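Local structure of uncharacterized protein (Legionella longbeachae NSW150, 4JZA) at residues K68-T73 / A114-C119; L678-A683 / R752-L757; L686-C691 / S745-I750; Y695-S700 / E804-F809. The protein probably removes the 3-phosphate from phosphatidylinositol 3-phosphate, as a bacterial phosphoinositide phosphatase implicated in the lipid metabolism of pathogen-host interaction. One frame throughout, in Å; residues are numbered along the deposited sequence.

Contact 1: residues K68-T73 / A114-C119; sequences KNTPLT and ALNWGC
This is a loop-to-helix-end contact: residues 68-73, the later part of the loop between helices 41-62 and 74-87, lie against the last turn of helix 95-116 and the turn that follows. The helix closes in a Schellman motif. Cys119 N reaches back to Ala114 O over 2.9 Å, and Gly118 N bonds to Leu115 O; Gly118, with phi +62°, suits the left-handed position because glycine takes that conformation without strain from a CB. Asn69 supplies the one hydrogen bond between the segments. Its CG stands anti to the carbonyl carbon, so that Asn69 ND2 reaches Asn116 O at 3.1 Å, with a fairly straight N-H...O angle of 156°. The oxygen lies close to the Asn69 amide plane, but the donor approaches from above the carbonyl plane, away from its lone pairs. A short amide suits this place, since it can offer an N-H to a carbonyl in the final helical turn.

Further along the loop, Thr70 and Leu72 make looser contacts. Asn116 CG is anti to its own N (chi1 -174°), which brings Asn116 ND2 round to 4.1 Å from Thr70 CB, the two side chains crossing nearly at right angles. Branched leucines then meet tip to tip, Leu72 CD1 lying 4.4 Å from Leu115 CD2. Asn116 OD1, the other end of that amide, sits over one face of the Trp117 ring, toward its rim; the same ring meets Tyr63 nearly parallel and Phe65 edge-to-face. Leu72 continues onto Leu77 of helix 74-87 and onto Leu681 and Val682 of helix 676-702, while Ala114 and Cys119 pack on helix 122-140.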
loop_
_atom_site.group_PDB
_atom_site.type_symbol
_atom_site.label_atom_id
_atom_site.label_comp_id
_atom_site.label_asym_id
_atom_site.label_seq_id
_atom_site.Cartn_x
_atom_site.Cartn_y
_atom_site.Cartn_z
ATOM N N LYS A 68 18.679 16.894 -12.581
ATOM C CA LYS A 68 19.890 17.037 -11.803
ATOM C C LYS A 68 20.255 15.830 -10.943
ATOM O O LYS A 68 21.356 15.773 -10.417
ATOM C CB LYS A 68 19.728 18.209 -10.840
ATOM C CG LYS A 68 19.391 19.553 -11.473
ATOM C CD LYS A 68 20.594 20.475 -11.466
ATOM C CE LYS A 68 20.170 21.936 -11.476
ATOM N NZ LYS A 68 21.075 22.708 -12.363
ATOM N N ASN A 69 19.361 14.873 -10.732
ATOM C CA ASN A 69 19.733 13.718 -9.888
ATOM C C ASN A 69 20.754 12.802 -10.515
ATOM O O ASN A 69 21.582 12.251 -9.804
ATOM C CB ASN A 69 18.520 12.881 -9.561
ATOM C CG ASN A 69 17.592 13.563 -8.598
ATOM O OD1 ASN A 69 17.964 14.516 -7.936
ATOM N ND2 ASN A 69 16.386 13.050 -8.494
ATOM N N THR A 70 20.720 12.671 -11.845
ATOM C CA THR A 70 21.391 11.573 -12.541
ATOM C C THR A 70 21.384 11.870 -14.013
ATOM O O THR A 70 20.402 12.401 -14.506
ATOM C CB THR A 70 20.606 10.265 -12.295
ATOM O OG1 THR A 70 20.956 9.756 -11.015
ATOM C CG2 THR A 70 20.924 9.200 -13.232
ATOM N N PRO A 71 22.465 11.502 -14.732
ATOM C CA PRO A 71 22.485 11.606 -16.186
ATOM C C PRO A 71 21.762 10.462 -16.918
ATOM O O PRO A 71 21.952 10.276 -18.116
ATOM C CB PRO A 71 23.982 11.530 -16.496
ATOM C CG PRO A 71 24.473 10.519 -15.511
ATOM C CD PRO A 71 23.705 10.855 -14.241
ATOM N N LEU A 72 20.955 9.679 -16.230
ATOM C CA LEU A 72 20.401 8.504 -16.829
ATOM C C LEU A 72 19.031 8.850 -17.398
ATOM O O LEU A 72 18.305 9.692 -16.855
ATOM C CB LEU A 72 20.309 7.405 -15.793
ATOM C CG LEU A 72 21.593 6.866 -15.158
ATOM C CD1 LEU A 72 21.248 5.804 -14.118
ATOM C CD2 LEU A 72 22.498 6.241 -16.203
ATOM N N THR A 73 18.678 8.196 -18.496
ATOM C CA THR A 73 17.427 8.452 -19.193
ATOM C C THR A 73 16.407 7.427 -18.728
ATOM O O THR A 73 16.745 6.298 -18.267
ATOM C CB THR A 73 17.578 8.254 -20.714
ATOM O OG1 THR A 73 17.949 6.889 -21.001
ATOM C CG2 THR A 73 18.668 9.160 -21.271
ATOM N N ALA A 114 15.823 4.699 -5.382
ATOM C CA ALA A 114 16.494 5.627 -4.478
ATOM C C ALA A 114 17.534 6.477 -5.212
ATOM O O ALA A 114 17.696 7.665 -4.906
ATOM C CB ALA A 114 17.149 4.881 -3.353
ATOM N N LEU A 115 18.273 5.843 -6.126
ATOM C CA LEU A 115 19.237 6.498 -7.021
ATOM C C LEU A 115 18.586 7.512 -7.950
ATOM O O LEU A 115 18.894 8.692 -7.874
ATOM C CB LEU A 115 19.925 5.485 -7.911
ATOM C CG LEU A 115 20.880 6.102 -8.955
ATOM C CD1 LEU A 115 21.960 6.918 -8.258
ATOM C CD2 LEU A 115 21.517 5.030 -9.813
ATOM N N ASN A 116 17.716 7.074 -8.853
ATOM C CA ASN A 116 17.135 8.024 -9.793
ATOM C C ASN A 116 16.232 9.132 -9.163
ATOM O O ASN A 116 16.154 10.246 -9.684
ATOM C CB ASN A 116 16.380 7.308 -10.902
ATOM C CG ASN A 116 15.879 8.265 -11.995
ATOM O OD1 ASN A 116 14.666 8.484 -12.163
ATOM N ND2 ASN A 116 16.823 8.841 -12.747
ATOM N N TRP A 117 15.584 8.869 -8.049
ATOM C CA TRP A 117 14.722 9.889 -7.435
ATOM C C TRP A 117 15.443 10.612 -6.296
ATOM O O TRP A 117 14.897 11.532 -5.698
ATOM C CB TRP A 117 13.386 9.279 -6.940
ATOM C CG TRP A 117 12.312 9.256 -8.013
ATOM C CD1 TRP A 117 11.349 10.206 -8.234
ATOM C CD2 TRP A 117 12.132 8.257 -9.022
ATOM N NE1 TRP A 117 10.587 9.852 -9.328
ATOM C CE2 TRP A 117 11.062 8.669 -9.837
ATOM C CE3 TRP A 117 12.790 7.080 -9.328
ATOM C CZ2 TRP A 117 10.603 7.917 -10.901
ATOM C CZ3 TRP A 117 12.362 6.351 -10.400
ATOM C CH2 TRP A 117 11.259 6.763 -11.176
ATOM N N GLY A 118 16.670 10.193 -5.999
ATOM C CA GLY A 118 17.497 10.889 -5.022
ATOM C C GLY A 118 16.895 10.883 -3.639
ATOM O O GLY A 118 16.810 11.918 -3.005
ATOM N N CYS A 119 16.515 9.698 -3.184
ATOM C CA CYS A 119 15.866 9.527 -1.914
ATOM C C CYS A 119 16.905 9.552 -0.814
ATOM O O CYS A 119 17.832 8.745 -0.842
ATOM C CB CYS A 119 15.144 8.173 -1.883
ATOM S SG CYS A 119 13.750 7.949 -3.059
#

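Contact 2: residues L678-A683 / R752-L757; sequences LCRLVA and RIEKIL
Two helices of the all-helical C-terminal part, 676-702 and 748-761, cross here in a mainly antiparallel pair. Around 678-683 and 752-757 their axes approach to 8.2 Å, with 140° between their directions, and the crossing is centred on Arg680 and Glu754, whose CA atoms are 5.1 Å apart. Small side chains at Ala683 and Cys679 let the backbones approach here. Ala683, a single methyl, points at the other helix and lets Ala683 CB settle 3.8 Å from Glu754 N, beside Ile753 CG2. One turn earlier, Cys679 has its thiol anti to the carbonyl carbon and lays Cys679 SG against the backbone of Leu757, 3.6 Å from Leu757 C. Val682 CG1 and Leu757 CD1 meet at 3.8 Å, their side chains crossing nearly at right angles, and complete the apolar side.

The other flank is charged. Glu754 has CG anti to its N and an extended chain, which draws its methylene along the Arg680 backbone, Glu754 CG lying 3.6 Å from Arg680 CA. Arg680 runs beside it in the same direction and bends at chi3 (-72°), bringing its guanidinium to the carboxylate. The salt bridge joins Arg680 NH2 to Glu754 OE1 at 3.2 Å, supplemented by a weak hydrogen bond from Arg680 NE to Glu754 OE2. Lys676 also touches the Glu754 side chain.

Guanidinium and carboxylate planes stand 86° apart, so this is not a coplanar, doubly hydrogen-bonded pair: attraction between the charges probably matters more than directed bonds. The nearby arginine probably favours the ionised form of the buried Glu754.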
loop_
_atom_site.group_PDB
_atom_site.type_symbol
_atom_site.label_atom_id
_atom_site.label_comp_id
_atom_site.label_asym_id
_atom_site.label_seq_id
_atom_site.Cartn_x
_atom_site.Cartn_y
_atom_site.Cartn_z
ATOM N N LEU A 678 25.089 3.197 -10.334
ATOM C CA LEU A 678 25.229 4.374 -11.189
ATOM C C LEU A 678 26.261 4.151 -12.282
ATOM O O LEU A 678 26.015 4.503 -13.410
ATOM C CB LEU A 678 25.633 5.581 -10.356
ATOM C CG LEU A 678 25.865 6.873 -11.148
ATOM C CD1 LEU A 678 24.627 7.400 -11.795
ATOM C CD2 LEU A 678 26.432 7.969 -10.290
ATOM N N CYS A 679 27.405 3.573 -11.927
ATOM C CA CYS A 679 28.428 3.238 -12.879
ATOM C C CYS A 679 27.965 2.137 -13.837
ATOM O O CYS A 679 28.237 2.202 -15.018
ATOM C CB CYS A 679 29.704 2.771 -12.190
ATOM S SG CYS A 679 30.530 4.003 -11.134
ATOM N N ARG A 680 27.312 1.111 -13.325
ATOM C CA ARG A 680 26.839 -0.002 -14.155
ATOM C C ARG A 680 25.907 0.508 -15.247
ATOM O O ARG A 680 26.045 0.105 -16.411
ATOM C CB ARG A 680 26.108 -1.024 -13.311
ATOM C CG ARG A 680 25.265 -1.987 -14.129
ATOM C CD ARG A 680 24.834 -3.175 -13.323
ATOM N NE ARG A 680 25.987 -4.036 -13.102
ATOM C CZ ARG A 680 26.210 -4.700 -11.974
ATOM N NH1 ARG A 680 25.390 -4.567 -10.927
ATOM N NH2 ARG A 680 27.292 -5.453 -11.875
ATOM N N LEU A 681 25.007 1.410 -14.850
ATOM C CA LEU A 681 24.003 1.958 -15.727
ATOM C C LEU A 681 24.561 3.028 -16.638
ATOM O O LEU A 681 24.091 3.181 -17.767
ATOM C CB LEU A 681 22.849 2.566 -14.900
ATOM C CG LEU A 681 21.919 1.609 -14.127
ATOM C CD1 LEU A 681 20.767 2.345 -13.437
ATOM C CD2 LEU A 681 21.376 0.525 -15.046
ATOM N N VAL A 682 25.546 3.805 -16.160
ATOM C CA VAL A 682 26.204 4.778 -17.022
ATOM C C VAL A 682 26.907 4.030 -18.127
ATOM O O VAL A 682 26.823 4.408 -19.272
ATOM C CB VAL A 682 27.105 5.691 -16.239
ATOM C CG1 VAL A 682 28.137 6.375 -17.118
ATOM C CG2 VAL A 682 26.269 6.733 -15.539
ATOM N N ALA A 683 27.544 2.916 -17.828
ATOM C CA ALA A 683 28.223 2.198 -18.885
ATOM C C ALA A 683 27.232 1.617 -19.875
ATOM O O ALA A 683 27.550 1.479 -21.043
ATOM C CB ALA A 683 29.107 1.112 -18.330
ATOM N N ARG A 752 34.414 -3.256 -18.448
ATOM C CA ARG A 752 35.675 -2.548 -18.178
ATOM C C ARG A 752 35.394 -1.063 -17.867
ATOM O O ARG A 752 35.942 -0.534 -16.902
ATOM C CB ARG A 752 36.645 -2.671 -19.349
ATOM C CG ARG A 752 37.108 -4.083 -19.697
ATOM C CD ARG A 752 38.011 -4.646 -18.617
ATOM N NE ARG A 752 38.387 -6.049 -18.849
ATOM C CZ ARG A 752 39.502 -6.458 -19.452
ATOM N NH1 ARG A 752 40.387 -5.576 -19.922
ATOM N NH2 ARG A 752 39.733 -7.763 -19.609
ATOM N N ILE A 753 34.508 -0.421 -18.647
ATOM C CA ILE A 753 34.204 0.985 -18.435
ATOM C C ILE A 753 33.420 1.140 -17.128
ATOM O O ILE A 753 33.649 2.081 -16.405
ATOM C CB ILE A 753 33.546 1.676 -19.682
ATOM C CG1 ILE A 753 34.529 2.510 -20.474
ATOM C CG2 ILE A 753 32.576 2.775 -19.301
ATOM C CD1 ILE A 753 35.710 1.766 -21.018
ATOM N N GLU A 754 32.510 0.213 -16.832
ATOM C CA GLU A 754 31.792 0.184 -15.541
ATOM C C GLU A 754 32.829 0.243 -14.420
ATOM O O GLU A 754 32.755 1.072 -13.500
ATOM C CB GLU A 754 30.913 -1.095 -15.397
ATOM C CG GLU A 754 30.236 -1.273 -14.034
ATOM C CD GLU A 754 29.404 -2.555 -13.883
ATOM O OE1 GLU A 754 29.292 -3.075 -12.743
ATOM O OE2 GLU A 754 28.835 -3.047 -14.875
ATOM N N LYS A 755 33.794 -0.656 -14.522
ATOM C CA LYS A 755 34.756 -0.826 -13.464
ATOM C C LYS A 755 35.701 0.347 -13.364
ATOM O O LYS A 755 36.030 0.766 -12.284
ATOM C CB LYS A 755 35.528 -2.133 -13.650
ATOM C CG LYS A 755 34.721 -3.369 -13.256
ATOM C CD LYS A 755 35.444 -4.602 -13.747
ATOM C CE LYS A 755 34.810 -5.874 -13.234
ATOM N NZ LYS A 755 35.878 -6.904 -13.075
ATOM N N ILE A 756 36.133 0.870 -14.499
ATOM C CA ILE A 756 36.972 2.023 -14.520
ATOM C C ILE A 756 36.282 3.218 -13.924
ATOM O O ILE A 756 36.908 4.018 -13.246
ATOM C CB ILE A 756 37.386 2.338 -15.939
ATOM C CG1 ILE A 756 38.422 1.282 -16.396
ATOM C CG2 ILE A 756 37.979 3.746 -16.041
ATOM C CD1 ILE A 756 38.731 1.317 -17.887
ATOM N N LEU A 757 34.994 3.359 -14.186
ATOM C CA LEU A 757 34.230 4.421 -13.586
ATOM C C LEU A 757 34.008 4.277 -12.071
ATOM O O LEU A 757 33.910 5.273 -11.378
ATOM C CB LEU A 757 32.892 4.511 -14.265
ATOM C CG LEU A 757 32.778 5.027 -15.685
ATOM C CD1 LEU A 757 31.398 4.657 -16.214
ATOM C CD2 LEU A 757 32.935 6.533 -15.721
#

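Contact 3: residues L686-C691 / S745-I750; sequences LGESNC and SGKDNI
The Glu688 carboxylate is the flat group of this contact, lying against the Gly746 peptide; the Asn749 amide is bonded outside the two segments. The contact joins helices 676-702 and 748-761 of the C-terminal region, where the type II' beta turn Ser745-Asp748 and the first residues of helix 748-761 meet helix 676-702 at a kink. Gly746 suits the second position of that turn, since its positive phi costs glycine little. Glu688, extended with CG anti to its N, runs along this peptide: Glu688 CG lies 3.2 Å from Gly746 O, and Glu688 OE1 comes to 3.0 Å from Gly746 CA. The Lys747 side chain approaches the carboxylate without forming a salt bridge, and its end is poorly ordered, so at most a general positive charge nearby may favour the negative carboxylate.

Asn749 ND2 gives a hydrogen bond to Thr692 OG1, and Asn749 OD1 accepts one from Ser744 OG. Asn749 CB faces Cys691, whose CB rests 3.8 Å from Asn749 O.

In the kinked helix, Gly687 has phi +79°, and the N atoms of Glu688 and Ser689 lack bonds to the preceding turn. Ile750, with CG1 anti to its carbonyl carbon, reaches this break with its long branch, placing Ile750 CD1 3.8 Å from Glu688 N.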
loop_
_atom_site.group_PDB
_atom_site.type_symbol
_atom_site.label_atom_id
_atom_site.label_comp_id
_atom_site.label_asym_id
_atom_site.label_seq_id
_atom_site.Cartn_x
_atom_site.Cartn_y
_atom_site.Cartn_z
ATOM N N LEU A 686 26.113 4.388 -22.158
ATOM C CA LEU A 686 27.144 4.626 -23.170
ATOM C C LEU A 686 27.040 3.635 -24.339
ATOM O O LEU A 686 27.162 3.997 -25.505
ATOM C CB LEU A 686 28.534 4.553 -22.536
ATOM C CG LEU A 686 28.840 5.861 -21.811
ATOM C CD1 LEU A 686 29.941 5.733 -20.773
ATOM C CD2 LEU A 686 29.189 6.973 -22.791
ATOM N N GLY A 687 26.825 2.371 -24.023
ATOM C CA GLY A 687 26.679 1.335 -25.042
ATOM C C GLY A 687 28.015 0.914 -25.592
ATOM O O GLY A 687 29.040 1.557 -25.346
ATOM N N GLU A 688 27.984 -0.161 -26.368
ATOM C CA GLU A 688 29.178 -0.822 -26.821
ATOM C C GLU A 688 30.068 0.114 -27.646
ATOM O O GLU A 688 31.278 0.208 -27.453
ATOM C CB GLU A 688 28.789 -2.050 -27.636
ATOM C CG GLU A 688 29.880 -3.111 -27.680
ATOM C CD GLU A 688 29.800 -4.022 -28.915
ATOM O OE1 GLU A 688 30.734 -4.830 -29.165
ATOM O OE2 GLU A 688 28.797 -3.947 -29.647
ATOM N N SER A 689 29.459 0.805 -28.593
ATOM C CA SER A 689 30.237 1.568 -29.536
ATOM C C SER A 689 31.030 2.638 -28.773
ATOM O O SER A 689 32.245 2.790 -28.986
ATOM C CB SER A 689 29.352 2.148 -30.655
ATOM O OG SER A 689 30.076 3.148 -31.389
ATOM N N ASN A 690 30.360 3.367 -27.884
ATOM C CA ASN A 690 31.032 4.413 -27.103
ATOM C C ASN A 690 32.046 3.909 -26.107
ATOM O O ASN A 690 33.163 4.463 -26.008
ATOM C CB ASN A 690 30.035 5.288 -26.395
ATOM C CG ASN A 690 29.454 6.314 -27.325
ATOM O OD1 ASN A 690 30.073 6.649 -28.336
ATOM N ND2 ASN A 690 28.259 6.783 -27.036
ATOM N N CYS A 691 31.698 2.849 -25.383
ATOM C CA CYS A 691 32.634 2.307 -24.416
ATOM C C CYS A 691 33.925 1.913 -25.102
ATOM O O CYS A 691 35.009 2.140 -24.514
ATOM C CB CYS A 691 32.034 1.136 -23.625
ATOM S SG CYS A 691 30.839 1.718 -22.415
ATOM N N SER A 745 37.372 -7.269 -25.639
ATOM C CA SER A 745 36.730 -6.751 -26.839
ATOM C C SER A 745 35.210 -6.742 -26.724
ATOM O O SER A 745 34.618 -7.608 -26.071
ATOM C CB SER A 745 37.184 -7.543 -28.075
ATOM O OG SER A 745 37.650 -8.828 -27.702
ATOM N N GLY A 746 34.612 -5.726 -27.340
ATOM C CA GLY A 746 33.191 -5.694 -27.618
ATOM C C GLY A 746 32.280 -5.451 -26.434
ATOM O O GLY A 746 32.258 -4.338 -25.893
ATOM N N LYS A 747 31.482 -6.469 -26.087
ATOM C CA LYS A 747 30.628 -6.448 -24.895
ATOM C C LYS A 747 31.511 -6.213 -23.668
ATOM O O LYS A 747 31.156 -5.439 -22.763
ATOM C CB LYS A 747 29.861 -7.790 -24.700
ATOM C CG LYS A 747 28.342 -7.767 -24.934
ATOM C CD LYS A 747 27.932 -8.316 -26.295
ATOM C CE LYS A 747 28.861 -7.838 -27.413
ATOM N NZ LYS A 747 28.317 -8.097 -28.770
ATOM N N ASP A 748 32.657 -6.904 -23.650
ATOM C CA ASP A 748 33.594 -6.845 -22.519
ATOM C C ASP A 748 33.929 -5.393 -22.117
ATOM O O ASP A 748 33.972 -5.065 -20.940
ATOM C CB ASP A 748 34.877 -7.633 -22.840
ATOM C CG ASP A 748 35.411 -8.418 -21.638
ATOM O OD1 ASP A 748 35.345 -7.922 -20.484
ATOM O OD2 ASP A 748 35.894 -9.551 -21.863
ATOM N N ASN A 749 34.104 -4.530 -23.115
ATOM C CA ASN A 749 34.422 -3.124 -22.909
ATOM C C ASN A 749 33.437 -2.383 -22.043
ATOM O O ASN A 749 33.826 -1.429 -21.389
ATOM C CB ASN A 749 34.546 -2.414 -24.251
ATOM C CG ASN A 749 35.848 -2.751 -24.985
ATOM O OD1 ASN A 749 36.751 -3.397 -24.425
ATOM N ND2 ASN A 749 35.962 -2.289 -26.239
ATOM N N ILE A 750 32.173 -2.798 -22.050
ATOM C CA ILE A 750 31.158 -2.147 -21.223
ATOM C C ILE A 750 31.453 -2.402 -19.740
ATOM O O ILE A 750 31.348 -1.486 -18.946
ATOM C CB ILE A 750 29.736 -2.615 -21.573
ATOM C CG1 ILE A 750 29.404 -2.269 -23.026
ATOM C CG2 ILE A 750 28.694 -1.968 -20.687
ATOM C CD1 ILE A 750 27.953 -2.581 -23.436
#

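Contact 4: residues Y695-S700 / E804-F809; sequences YDALHS and EWTKLF
Trp805 has CG anti to its carbonyl carbon (chi1 -66°), whereas Phe809, one turn later, has CG anti to its N (chi1 170°), and these two torsions carry both rings from helix 794-817 toward helix 676-702. Leu698 likewise has CG anti to N, which brings CD1 over the indole. The result is plain helix packing within the C-terminal region: segments 695-700 and 804-809 run nearly parallel, 24° apart, with axes 9.0 Å from each other.

The indole serves as a broad, flat filler. Leu698 CD1 makes a CH-pi contact nearly above the centre of the six-membered ring of Trp805, 4.3 Å from its centroid, and so toward one end of the indole as a whole. Leu698 CB also lies 3.8 Å from Trp805 CZ3. Ala697 CB comes instead to the edge, in the ring plane, at 3.9 Å from Trp805 CE3; a methyl is small enough to meet that edge between the two backbones. The indole N-H leads away, to a weak hydrogen bond with Ser776 O of helix 772-782, and Leu781 of the same helix also touches Trp805.

Further along, Ser700 CB sits almost centrally over one face of the Phe809 ring, 3.6 Å from its centroid. Ser700 OG turns back along its own helix and donates to Asp696 O at 3.2 Å, a carbonyl that also accepts from Ser700 N. Serine suits the position because its hydroxyl finds a partner within the helix while its CB meets the ring. With no hydrogen bond or salt bridge crossing between the segments, cohesion probably comes from burial of apolar surface, dispersion and weak CH-pi attraction.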
loop_
_atom_site.group_PDB
_atom_site.type_symbol
_atom_site.label_atom_id
_atom_site.label_comp_id
_atom_site.label_asym_id
_atom_site.label_seq_id
_atom_site.Cartn_x
_atom_site.Cartn_y
_atom_site.Cartn_z
ATOM N N TYR A 695 37.486 3.261 -24.326
ATOM C CA TYR A 695 38.488 2.253 -23.984
ATOM C C TYR A 695 39.728 2.373 -24.875
ATOM O O TYR A 695 40.820 2.565 -24.377
ATOM C CB TYR A 695 37.892 0.841 -24.054
ATOM C CG TYR A 695 38.773 -0.222 -23.457
ATOM C CD1 TYR A 695 38.667 -0.551 -22.111
ATOM C CD2 TYR A 695 39.706 -0.896 -24.232
ATOM C CE1 TYR A 695 39.464 -1.523 -21.545
ATOM C CE2 TYR A 695 40.532 -1.854 -23.672
ATOM C CZ TYR A 695 40.412 -2.153 -22.328
ATOM O OH TYR A 695 41.231 -3.091 -21.775
ATOM N N ASP A 696 39.583 2.291 -26.181
ATOM C CA ASP A 696 40.783 2.382 -27.035
ATOM C C ASP A 696 41.632 3.650 -26.763
ATOM O O ASP A 696 42.846 3.568 -26.540
ATOM C CB ASP A 696 40.409 2.268 -28.544
ATOM C CG ASP A 696 39.745 0.925 -28.876
ATOM O OD1 ASP A 696 40.026 -0.101 -28.187
ATOM O OD2 ASP A 696 38.909 0.905 -29.800
ATOM N N ALA A 697 40.999 4.818 -26.810
ATOM C CA ALA A 697 41.691 6.080 -26.497
ATOM C C ALA A 697 42.389 6.035 -25.143
ATOM O O ALA A 697 43.534 6.373 -25.038
ATOM C CB ALA A 697 40.722 7.268 -26.553
ATOM N N LEU A 698 41.712 5.569 -24.122
ATOM C CA LEU A 698 42.345 5.422 -22.816
ATOM C C LEU A 698 43.496 4.417 -22.757
ATOM O O LEU A 698 44.505 4.663 -22.059
ATOM C CB LEU A 698 41.310 5.089 -21.777
ATOM C CG LEU A 698 41.744 5.202 -20.329
ATOM C CD1 LEU A 698 42.358 6.541 -19.948
ATOM C CD2 LEU A 698 40.518 4.889 -19.461
ATOM N N HIS A 699 43.365 3.319 -23.506
ATOM C CA HIS A 699 44.382 2.293 -23.536
ATOM C C HIS A 699 45.663 2.939 -23.987
ATOM O O HIS A 699 46.701 2.727 -23.384
ATOM C CB HIS A 699 43.990 1.125 -24.441
ATOM C CG HIS A 699 44.882 -0.066 -24.315
ATOM N ND1 HIS A 699 45.987 -0.257 -25.124
ATOM C CD2 HIS A 699 44.842 -1.125 -23.479
ATOM C CE1 HIS A 699 46.587 -1.384 -24.791
ATOM N NE2 HIS A 699 45.915 -1.927 -23.794
ATOM N N SER A 700 45.632 3.732 -25.046
ATOM C CA SER A 700 46.891 4.309 -25.534
ATOM C C SER A 700 47.427 5.295 -24.552
ATOM O O SER A 700 48.603 5.234 -24.193
ATOM C CB SER A 700 46.728 5.012 -26.858
ATOM O OG SER A 700 45.768 4.356 -27.625
ATOM N N GLU A 804 40.498 14.869 -26.795
ATOM C CA GLU A 804 41.401 15.377 -25.817
ATOM C C GLU A 804 42.428 14.313 -25.449
ATOM O O GLU A 804 43.628 14.593 -25.407
ATOM C CB GLU A 804 40.648 15.846 -24.616
ATOM C CG GLU A 804 41.523 16.151 -23.419
ATOM C CD GLU A 804 40.757 16.948 -22.394
ATOM O OE1 GLU A 804 40.478 16.479 -21.234
ATOM O OE2 GLU A 804 40.380 18.072 -22.789
ATOM N N TRP A 805 41.993 13.079 -25.228
ATOM C CA TRP A 805 42.969 12.045 -24.871
ATOM C C TRP A 805 43.873 11.717 -26.029
ATOM O O TRP A 805 45.043 11.466 -25.826
ATOM C CB TRP A 805 42.301 10.765 -24.377
ATOM C CG TRP A 805 41.567 10.917 -23.069
ATOM C CD1 TRP A 805 41.686 11.919 -22.170
ATOM C CD2 TRP A 805 40.609 10.014 -22.541
ATOM N NE1 TRP A 805 40.845 11.708 -21.111
ATOM C CE2 TRP A 805 40.174 10.533 -21.317
ATOM C CE3 TRP A 805 40.092 8.809 -22.977
ATOM C CZ2 TRP A 805 39.240 9.890 -20.534
ATOM C CZ3 TRP A 805 39.179 8.175 -22.186
ATOM C CH2 TRP A 805 38.763 8.722 -20.974
ATOM N N THR A 806 43.342 11.720 -27.244
ATOM C CA THR A 806 44.163 11.397 -28.388
ATOM C C THR A 806 45.274 12.432 -28.536
ATOM O O THR A 806 46.395 12.074 -28.800
ATOM C CB THR A 806 43.306 11.242 -29.646
ATOM O OG1 THR A 806 42.439 10.099 -29.490
ATOM C CG2 THR A 806 44.163 11.015 -30.821
ATOM N N LYS A 807 44.967 13.701 -28.324
ATOM C CA LYS A 807 45.979 14.745 -28.391
ATOM C C LYS A 807 47.103 14.573 -27.357
ATOM O O LYS A 807 48.303 14.565 -27.697
ATOM C CB LYS A 807 45.341 16.085 -28.166
ATOM C CG LYS A 807 45.602 17.046 -29.295
ATOM C CD LYS A 807 44.263 17.439 -29.948
ATOM C CE LYS A 807 44.424 18.482 -31.056
ATOM N NZ LYS A 807 43.444 19.597 -30.890
ATOM N N LEU A 808 46.722 14.419 -26.094
ATOM C CA LEU A 808 47.684 14.074 -25.049
ATOM C C LEU A 808 48.553 12.895 -25.429
ATOM O O LEU A 808 49.726 12.948 -25.211
ATOM C CB LEU A 808 46.986 13.789 -23.732
ATOM C CG LEU A 808 46.330 15.042 -23.121
ATOM C CD1 LEU A 808 45.315 14.676 -22.032
ATOM C CD2 LEU A 808 47.367 16.015 -22.596
ATOM N N PHE A 809 47.985 11.850 -26.015
ATOM C CA PHE A 809 48.752 10.665 -26.466
ATOM C C PHE A 809 49.755 10.999 -27.574
ATOM O O PHE A 809 50.939 10.681 -27.466
ATOM C CB PHE A 809 47.801 9.535 -26.913
ATOM C CG PHE A 809 48.498 8.390 -27.593
ATOM C CD1 PHE A 809 49.399 7.566 -26.893
ATOM C CD2 PHE A 809 48.271 8.132 -28.934
ATOM C CE1 PHE A 809 50.069 6.516 -27.530
ATOM C CE2 PHE A 809 48.940 7.103 -29.565
ATOM C CZ PHE A 809 49.837 6.292 -28.859
#

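Overall arrangement
The four contacts form a succession running outward, their centres about 23, 34, 40 and 51 Å from that of the chain. Helix 676-702 supplies one side of contacts 2, 3 and 4 in turn, facing helix 748-761 in contacts 2 and 3 and helix 794-817 in contact 4. Contact 1 closes first along the chain and meets this helix through Leu72 CD1, 3.6 Å from Leu681 CD1, so the N-terminal helices and C-terminal region are packed together. Contact 3 opens and closes between the segments of contact 2, about 10 Å away between centres; contact 4 alternates with both in sequence. One long helix thus connects the body to the distal helices.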